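Local coordinates for mandelate racemase/muconate lactonizing protein (PDB 3VC5), which probably catalyses the magnesium-dependent dehydration of D-glucarate to 5-dehydro-4-deoxy-D-glucarate, as a member of the enolase superfamily, at residues 44-49 with 424-429; 170-175 with 185-190. All blocks are in the same frame, centred on the assembly; numbering follows the deposited sequence.

Contact 1: residues 44-49 with 424-429; sequences AGVHQP and EGYMRS. With PO4 (phosphate ion), chain B.
Gly45 and Glu424 bring their backbones to 4.7 Å between CA atoms, where short strand 45-46 and the loop after it pass along one side of helix 423-430. The strand pairs with 41-42 in the N-terminal capping part of this enolase-superfamily protein, and the contact joins it to a C-terminal helix, consistent with the family's cap being built from both chain ends. No hydrogen bond crosses it; packing does the work. Gly45, with a positive phi (135°), gives the helix its close seat: Met427 CB lies 3.6 Å from Gly45 CA, and the bent methionine chain brings CE against Gly45 C and Val46 CB. Tyr426, CG anti to the backbone N (chi1 -176°), projects from the helix among Val46, Gln48 and Pro49. Val46 CG1 meets ring atom CD2 at 3.5 Å, Gln48 CG packs on Tyr426 CB, the two side chains passing in opposite directions, and Pro49 CD sits over one ring face in a CH-pi contact, 4.2 Å from the centroid. At the ring edge, Tyr426 CE2 comes within 3.3 Å of His47 O, a buried carbonyl without a hydrogen-bonding partner in the model. Tyr426 OH is hydrogen-bonded to His175 ND1, and Gln48 OE1 takes the N-H of Asp422. His47 turns the other way, toward Lys211, a predicted proton acceptor. Lys211, Asn42, Arg421 and His367 also hold the phosphate there, while Asp37 holds His47 ND1. The other imidazole nitrogen, His47 NE2, gives phosphate O1 a nearly straight bond of 2.9 Å (174°).

Contact 2: residues 170-175 with 185-190; sequences YKWAGH and PALDPD
Tyr170 swings CG beside its own backbone N, opposite the carbonyl carbon (chi1 -63°), which lays its ring edge along 186-188; Leu187, in the same chi1 state, turns CD2 back to Lys171 O, 3.7 Å away. Between them, Lys171 and Ala186 form a single antiparallel bridge as a hydrogen-bonded pair. Lys171 N donates a hydrogen bond to Ala186 O (2.9 Å), and the return bond from Ala186 N to Lys171 O is straighter (168° against 148°). Ala186 O also lies in the plane of the Tyr170 ring at its edge, 3.5 Å from CD1, and meets Tyr170 CA in a CA-H...O contact. Beyond the bridge, Ala173 CB packs on Pro185 CD at 3.9 Å, while Leu187 CD2 approaches the indole edge of Trp172 at CD1. The bridge closes the loop that follows barrel strand 161-169 and leads to helix 189-203, whose N-terminus Asp188 caps through Gly191 N. Lys171 bends back until NZ reaches Trp172 O (2.8 Å), and it also bonds Gly184 O and forms a salt bridge with Asp181. Two reciprocal backbone bonds, with a lysine tying both arms, imply that directional polar links set the pairing, with apolar contacts of Tyr170, Ala173, Pro185 and Leu187 filling in around it.

Both contacts lie on the same side of the chain's centre, their own centres 15 Å apart. Contact 1 is the more interior, with four buried and no exposed residues among nine touching; contact 2 has three of each among eight. Contact 1 joins elements distant in sequence, the capping-domain loop and a C-terminal helix, by packing alone, much of it around the Tyr426 ring. Contact 2, nested between those segments, closes one barrel loop with backbone hydrogen bonds. His175 of segment 170-175 connects them, accounting for the polar end of Tyr426 and packing its CE1 on His47 O. Leu41 touches both contacts, while Phe430 stacks edge-to-face with Tyr426 and Trp172. The side chains of His47 and Tyr170 each lie about 6 Å from that of Lys211.

Contact 1: residues 44-49 with 424-429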
ATOM      1  N   ALA A  44      30.443  12.719   0.890  1.00 26.44           N
ATOM      2  CA  ALA A  44      31.032  12.095   2.080  1.00 25.23           C
ATOM      3  C   ALA A  44      32.499  11.667   1.926  1.00 28.08           C
ATOM      4  O   ALA A  44      33.089  11.138   2.854  1.00 28.94           O
ATOM      5  CB  ALA A  44      30.160  10.888   2.533  1.00 26.09           C
ATOM      6  N   GLY A  45      33.077  11.850   0.743  1.00 27.84           N
ATOM      7  CA  GLY A  45      34.482  11.511   0.520  1.00 25.56           C
ATOM      8  C   GLY A  45      34.641  10.774  -0.791  1.00 24.45           C
ATOM      9  O   GLY A  45      34.383  11.316  -1.882  1.00 27.68           O
ATOM     10  N   VAL A  46      35.011   9.506  -0.685  1.00 26.47           N
ATOM     11  CA  VAL A  46      35.232   8.688  -1.887  1.00 25.60           C
ATOM     12  C   VAL A  46      34.941   7.240  -1.544  1.00 26.05           C
ATOM     13  O   VAL A  46      35.242   6.804  -0.427  1.00 25.17           O
ATOM     14  CB  VAL A  46      36.668   8.897  -2.429  1.00 26.36           C
ATOM     15  CG1 VAL A  46      37.703   8.559  -1.358  1.00 30.12           C
ATOM     16  CG2 VAL A  46      36.930   8.087  -3.733  1.00 27.41           C
ATOM     17  N   HIS A  47      34.351   6.488  -2.481  1.00 23.81           N
ATOM     18  CA  HIS A  47      34.100   5.065  -2.242  1.00 22.11           C
ATOM     19  C   HIS A  47      35.407   4.307  -2.014  1.00 24.47           C
ATOM     20  O   HIS A  47      36.414   4.588  -2.669  1.00 27.81           O
ATOM     21  CB  HIS A  47      33.431   4.438  -3.468  1.00 23.31           C
ATOM     22  CG  HIS A  47      31.982   4.780  -3.625  1.00 24.58           C
ATOM     23  ND1 HIS A  47      31.085   3.925  -4.225  1.00 25.12           N
ATOM     24  CD2 HIS A  47      31.278   5.889  -3.275  1.00 23.94           C
ATOM     25  CE1 HIS A  47      29.882   4.484  -4.231  1.00 26.36           C
ATOM     26  NE2 HIS A  47      29.970   5.672  -3.646  1.00 24.22           N
ATOM     27  N   GLN A  48      35.370   3.336  -1.093  1.00 26.78           N
ATOM     28  CA  GLN A  48      36.524   2.504  -0.798  1.00 24.30           C
ATOM     29  C   GLN A  48      36.728   1.454  -1.897  1.00 22.57           C
ATOM     30  O   GLN A  48      35.838   1.212  -2.704  1.00 25.25           O
ATOM     31  CB  GLN A  48      36.375   1.842   0.567  1.00 25.42           C
ATOM     32  CG  GLN A  48      36.536   2.823   1.734  1.00 27.43           C
ATOM     33  CD  GLN A  48      35.885   2.315   2.995  1.00 27.88           C
ATOM     34  OE1 GLN A  48      34.656   2.168   3.057  1.00 28.24           O
ATOM     35  NE2 GLN A  48      36.696   2.038   4.011  1.00 29.66           N
ATOM     36  N   PRO A  49      37.898   0.808  -1.907  1.00 25.83           N
ATOM     37  CA  PRO A  49      38.165  -0.126  -3.013  1.00 24.48           C
ATOM     38  C   PRO A  49      37.301  -1.402  -2.999  1.00 23.80           C
ATOM     39  O   PRO A  49      37.203  -2.109  -4.025  1.00 25.18           O
ATOM     40  CB  PRO A  49      39.652  -0.508  -2.822  1.00 29.02           C
ATOM     41  CG  PRO A  49      40.202   0.419  -1.824  1.00 31.89           C
ATOM     42  CD  PRO A  49      39.070   1.050  -1.047  1.00 27.17           C
ATOM     43  N   GLU A 424      34.198   8.802   4.379  1.00 25.43           N
ATOM     44  CA  GLU A 424      34.872   9.968   4.946  1.00 27.13           C
ATOM     45  C   GLU A 424      36.251   9.633   5.517  1.00 25.64           C
ATOM     46  O   GLU A 424      37.228  10.371   5.297  1.00 30.35           O
ATOM     47  CB  GLU A 424      33.984  10.629   6.010  1.00 30.24           C
ATOM     48  CG  GLU A 424      34.522  11.932   6.565  1.00 31.58           C
ATOM     49  CD  GLU A 424      33.630  12.462   7.666  1.00 39.30           C
ATOM     50  OE1 GLU A 424      33.272  11.687   8.581  1.00 44.92           O
ATOM     51  OE2 GLU A 424      33.245  13.637   7.606  1.00 35.35           O
ATOM     52  N   GLY A 425      36.333   8.537   6.267  1.00 28.25           N
ATOM     53  CA  GLY A 425      37.606   8.085   6.824  1.00 29.00           C
ATOM     54  C   GLY A 425      38.595   7.763   5.723  1.00 27.52           C
ATOM     55  O   GLY A 425      39.796   8.075   5.832  1.00 32.95           O
ATOM     56  N   TYR A 426      38.097   7.138   4.659  1.00 28.54           N
ATOM     57  CA  TYR A 426      38.959   6.813   3.520  1.00 29.42           C
ATOM     58  C   TYR A 426      39.460   8.122   2.875  1.00 29.06           C
ATOM     59  O   TYR A 426      40.671   8.279   2.601  1.00 30.82           O
ATOM     60  CB  TYR A 426      38.218   5.919   2.518  1.00 24.66           C
ATOM     61  CG  TYR A 426      39.055   5.451   1.335  1.00 24.52           C
ATOM     62  CD1 TYR A 426      40.347   4.955   1.510  1.00 28.29           C
ATOM     63  CD2 TYR A 426      38.534   5.496   0.047  1.00 27.00           C
ATOM     64  CE1 TYR A 426      41.096   4.517   0.422  1.00 28.40           C
ATOM     65  CE2 TYR A 426      39.263   5.060  -1.040  1.00 25.65           C
ATOM     66  CZ  TYR A 426      40.557   4.595  -0.850  1.00 28.64           C
ATOM     67  OH  TYR A 426      41.275   4.145  -1.945  1.00 29.54           O
ATOM     68  N   MET A 427      38.566   9.089   2.663  1.00 29.38           N
ATOM     69  CA  MET A 427      39.022  10.361   2.095  1.00 28.11           C
ATOM     70  C   MET A 427      40.030  11.052   3.025  1.00 29.96           C
ATOM     71  O   MET A 427      41.015  11.620   2.567  1.00 36.19           O
ATOM     72  CB  MET A 427      37.876  11.338   1.791  1.00 27.50           C
ATOM     73  CG  MET A 427      38.398  12.702   1.294  1.00 30.24           C
ATOM     74  SD  MET A 427      39.244  12.550  -0.303  1.00 34.16           S
ATOM     75  CE  MET A 427      37.796  12.426  -1.348  1.00 34.15           C
ATOM     76  N   ARG A 428      39.758  11.036   4.328  1.00 28.68           N
ATOM     77  CA  ARG A 428      40.655  11.645   5.309  1.00 31.90           C
ATOM     78  C   ARG A 428      42.061  11.042   5.298  1.00 33.37           C
ATOM     79  O   ARG A 428      43.031  11.697   5.705  1.00 37.89           O
ATOM     80  CB  ARG A 428      40.050  11.558   6.714  1.00 35.63           C
ATOM     81  CG  ARG A 428      38.960  12.587   6.964  1.00 37.08           C
ATOM     82  CD  ARG A 428      38.266  12.351   8.305  1.00 47.98           C
ATOM     83  NE  ARG A 428      37.432  13.485   8.696  1.00 59.69           N
ATOM     84  CZ  ARG A 428      36.593  13.475   9.731  1.00 67.89           C
ATOM     85  NH1 ARG A 428      36.462  12.380  10.478  1.00 62.21           N
ATOM     86  NH2 ARG A 428      35.878  14.556  10.020  1.00 58.93           N
ATOM     87  N   SER A 429      42.195   9.802   4.834  1.00 34.18           N
ATOM     88  CA  SER A 429      43.523   9.197   4.786  1.00 34.74           C
ATOM     89  C   SER A 429      44.421   9.908   3.754  1.00 38.48           C
ATOM     90  O   SER A 429      45.660   9.840   3.835  1.00 42.27           O
ATOM     91  CB  SER A 429      43.436   7.686   4.534  1.00 35.29           C
ATOM     92  OG  SER A 429      43.210   7.398   3.158  1.00 35.75           O
TER
HETATM   93  P   PO4 B 501      26.613   6.601  -3.085  1.00 24.80           P
HETATM   94  O1  PO4 B 501      27.822   7.454  -3.051  1.00 26.27           O
HETATM   95  O2  PO4 B 501      26.983   5.423  -3.961  1.00 27.55           O
HETATM   96  O3  PO4 B 501      26.259   6.116  -1.741  1.00 29.31           O
HETATM   97  O4  PO4 B 501      25.530   7.375  -3.640  1.00 29.00           O

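Contact 2: residues 170-175 with 185-190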
ATOM      1  N   TYR A 170      32.122  11.989 -10.548  1.00 27.04           N
ATOM      2  CA  TYR A 170      33.517  12.394 -10.580  1.00 27.35           C
ATOM      3  C   TYR A 170      34.326  11.272  -9.935  1.00 26.66           C
ATOM      4  O   TYR A 170      33.870  10.638  -8.980  1.00 27.66           O
ATOM      5  CB  TYR A 170      33.722  13.706  -9.833  1.00 28.25           C
ATOM      6  CG  TYR A 170      33.003  14.879 -10.433  1.00 28.60           C
ATOM      7  CD1 TYR A 170      33.521  15.542 -11.556  1.00 28.17           C
ATOM      8  CD2 TYR A 170      31.842  15.375  -9.854  1.00 27.50           C
ATOM      9  CE1 TYR A 170      32.877  16.634 -12.095  1.00 32.37           C
ATOM     10  CE2 TYR A 170      31.196  16.484 -10.382  1.00 30.80           C
ATOM     11  CZ  TYR A 170      31.724  17.114 -11.504  1.00 28.18           C
ATOM     12  OH  TYR A 170      31.090  18.220 -12.033  1.00 31.68           O
ATOM     13  N   LYS A 171      35.481  10.952 -10.512  1.00 28.08           N
ATOM     14  CA  LYS A 171      36.306   9.891  -9.952  1.00 28.10           C
ATOM     15  C   LYS A 171      37.771  10.044 -10.287  1.00 29.79           C
ATOM     16  O   LYS A 171      38.123  10.642 -11.308  1.00 30.06           O
ATOM     17  CB  LYS A 171      35.807   8.526 -10.444  1.00 26.31           C
ATOM     18  CG  LYS A 171      35.959   8.341 -11.978  1.00 28.69           C
ATOM     19  CD  LYS A 171      35.407   6.989 -12.468  1.00 27.24           C
ATOM     20  CE  LYS A 171      36.227   5.790 -11.945  1.00 26.22           C
ATOM     21  NZ  LYS A 171      37.670   5.781 -12.448  1.00 28.18           N
ATOM     22  N   TRP A 172      38.625   9.527  -9.410  1.00 29.73           N
ATOM     23  CA  TRP A 172      40.050   9.446  -9.710  1.00 30.40           C
ATOM     24  C   TRP A 172      40.250   8.356 -10.761  1.00 29.54           C
ATOM     25  O   TRP A 172      39.328   7.572 -11.019  1.00 30.93           O
ATOM     26  CB  TRP A 172      40.851   9.128  -8.455  1.00 32.54           C
ATOM     27  CG  TRP A 172      40.677  10.140  -7.374  1.00 34.15           C
ATOM     28  CD1 TRP A 172      40.419  11.483  -7.530  1.00 36.22           C
ATOM     29  CD2 TRP A 172      40.785   9.911  -5.966  1.00 34.87           C
ATOM     30  NE1 TRP A 172      40.338  12.094  -6.290  1.00 35.78           N
ATOM     31  CE2 TRP A 172      40.569  11.153  -5.317  1.00 37.25           C
ATOM     32  CE3 TRP A 172      41.044   8.779  -5.186  1.00 34.55           C
ATOM     33  CZ2 TRP A 172      40.596  11.285  -3.928  1.00 39.91           C
ATOM     34  CZ3 TRP A 172      41.083   8.918  -3.803  1.00 34.61           C
ATOM     35  CH2 TRP A 172      40.854  10.163  -3.191  1.00 40.16           C
ATOM     36  N   ALA A 173      41.446   8.287 -11.351  1.00 29.66           N
ATOM     37  CA  ALA A 173      41.736   7.282 -12.369  1.00 28.56           C
ATOM     38  C   ALA A 173      41.757   5.887 -11.732  1.00 27.06           C
ATOM     39  O   ALA A 173      41.481   4.880 -12.399  1.00 32.68           O
ATOM     40  CB  ALA A 173      43.065   7.583 -13.014  1.00 34.19           C
ATOM     41  N   GLY A 174      42.087   5.831 -10.443  1.00 28.58           N
ATOM     42  CA  GLY A 174      42.155   4.549  -9.712  1.00 28.48           C
ATOM     43  C   GLY A 174      42.319   4.858  -8.241  1.00 28.95           C
ATOM     44  O   GLY A 174      42.486   6.032  -7.871  1.00 32.33           O
ATOM     45  N   HIS A 175      42.278   3.828  -7.396  1.00 28.76           N
ATOM     46  CA  HIS A 175      42.577   3.999  -5.972  1.00 29.90           C
ATOM     47  C   HIS A 175      44.064   4.214  -5.817  1.00 35.83           C
ATOM     48  O   HIS A 175      44.831   3.524  -6.471  1.00 35.81           O
ATOM     49  CB  HIS A 175      42.139   2.758  -5.214  1.00 28.09           C
ATOM     50  CG  HIS A 175      40.654   2.675  -5.077  1.00 26.56           C
ATOM     51  ND1 HIS A 175      39.950   3.416  -4.146  1.00 27.96           N
ATOM     52  CD2 HIS A 175      39.731   2.009  -5.811  1.00 27.92           C
ATOM     53  CE1 HIS A 175      38.654   3.181  -4.293  1.00 28.97           C
ATOM     54  NE2 HIS A 175      38.494   2.347  -5.311  1.00 28.53           N
ATOM     55  N   PRO A 185      39.694   8.692 -15.284  1.00 29.61           N
ATOM     56  CA  PRO A 185      39.322   9.748 -14.339  1.00 28.76           C
ATOM     57  C   PRO A 185      38.194  10.595 -14.929  1.00 29.14           C
ATOM     58  O   PRO A 185      38.015  10.619 -16.161  1.00 31.52           O
ATOM     59  CB  PRO A 185      40.605  10.582 -14.248  1.00 28.40           C
ATOM     60  CG  PRO A 185      41.230  10.425 -15.610  1.00 33.46           C
ATOM     61  CD  PRO A 185      40.945   8.998 -16.004  1.00 34.35           C
ATOM     62  N   ALA A 186      37.454  11.298 -14.069  1.00 29.51           N
ATOM     63  CA  ALA A 186      36.490  12.314 -14.513  1.00 29.06           C
ATOM     64  C   ALA A 186      36.478  13.402 -13.445  1.00 29.71           C
ATOM     65  O   ALA A 186      35.960  13.210 -12.343  1.00 32.65           O
ATOM     66  CB  ALA A 186      35.092  11.719 -14.695  1.00 26.88           C
ATOM     67  N   LEU A 187      37.072  14.543 -13.759  1.00 29.74           N
ATOM     68  CA  LEU A 187      37.241  15.596 -12.754  1.00 32.61           C
ATOM     69  C   LEU A 187      36.798  16.975 -13.265  1.00 33.66           C
ATOM     70  O   LEU A 187      37.005  17.996 -12.594  1.00 38.82           O
ATOM     71  CB  LEU A 187      38.700  15.631 -12.282  1.00 35.25           C
ATOM     72  CG  LEU A 187      39.251  14.348 -11.647  1.00 35.81           C
ATOM     73  CD1 LEU A 187      40.771  14.388 -11.510  1.00 38.83           C
ATOM     74  CD2 LEU A 187      38.592  14.131 -10.296  1.00 37.48           C
ATOM     75  N   ASP A 188      36.161  16.990 -14.434  1.00 33.48           N
ATOM     76  CA  ASP A 188      35.735  18.230 -15.088  1.00 28.92           C
ATOM     77  C   ASP A 188      34.662  17.889 -16.123  1.00 30.44           C
ATOM     78  O   ASP A 188      34.360  16.704 -16.330  1.00 31.55           O
ATOM     79  CB  ASP A 188      36.932  18.953 -15.716  1.00 33.93           C
ATOM     80  CG  ASP A 188      37.700  18.097 -16.719  1.00 38.70           C
ATOM     81  OD1 ASP A 188      37.182  17.095 -17.258  1.00 41.44           O
ATOM     82  OD2 ASP A 188      38.858  18.460 -16.986  1.00 48.88           O
ATOM     83  N   PRO A 189      34.046  18.912 -16.736  1.00 33.32           N
ATOM     84  CA  PRO A 189      32.947  18.650 -17.653  1.00 32.45           C
ATOM     85  C   PRO A 189      33.315  17.706 -18.798  1.00 33.52           C
ATOM     86  O   PRO A 189      32.517  16.815 -19.117  1.00 34.32           O
ATOM     87  CB  PRO A 189      32.595  20.058 -18.171  1.00 33.34           C
ATOM     88  CG  PRO A 189      32.903  20.942 -17.014  1.00 34.88           C
ATOM     89  CD  PRO A 189      34.183  20.358 -16.452  1.00 35.65           C
ATOM     90  N   ASP A 190      34.489  17.892 -19.408  1.00 36.71           N
ATOM     91  CA  ASP A 190      34.938  17.004 -20.476  1.00 33.76           C
ATOM     92  C   ASP A 190      35.001  15.548 -20.015  1.00 34.58           C
ATOM     93  O   ASP A 190      34.560  14.628 -20.725  1.00 34.70           O
ATOM     94  CB  ASP A 190      36.324  17.420 -20.975  1.00 37.14           C
ATOM     95  CG  ASP A 190      36.288  18.642 -21.880  1.00 44.94           C
ATOM     96  OD1 ASP A 190      35.199  19.124 -22.264  1.00 41.42           O
ATOM     97  OD2 ASP A 190      37.379  19.119 -22.228  1.00 53.43           O
TER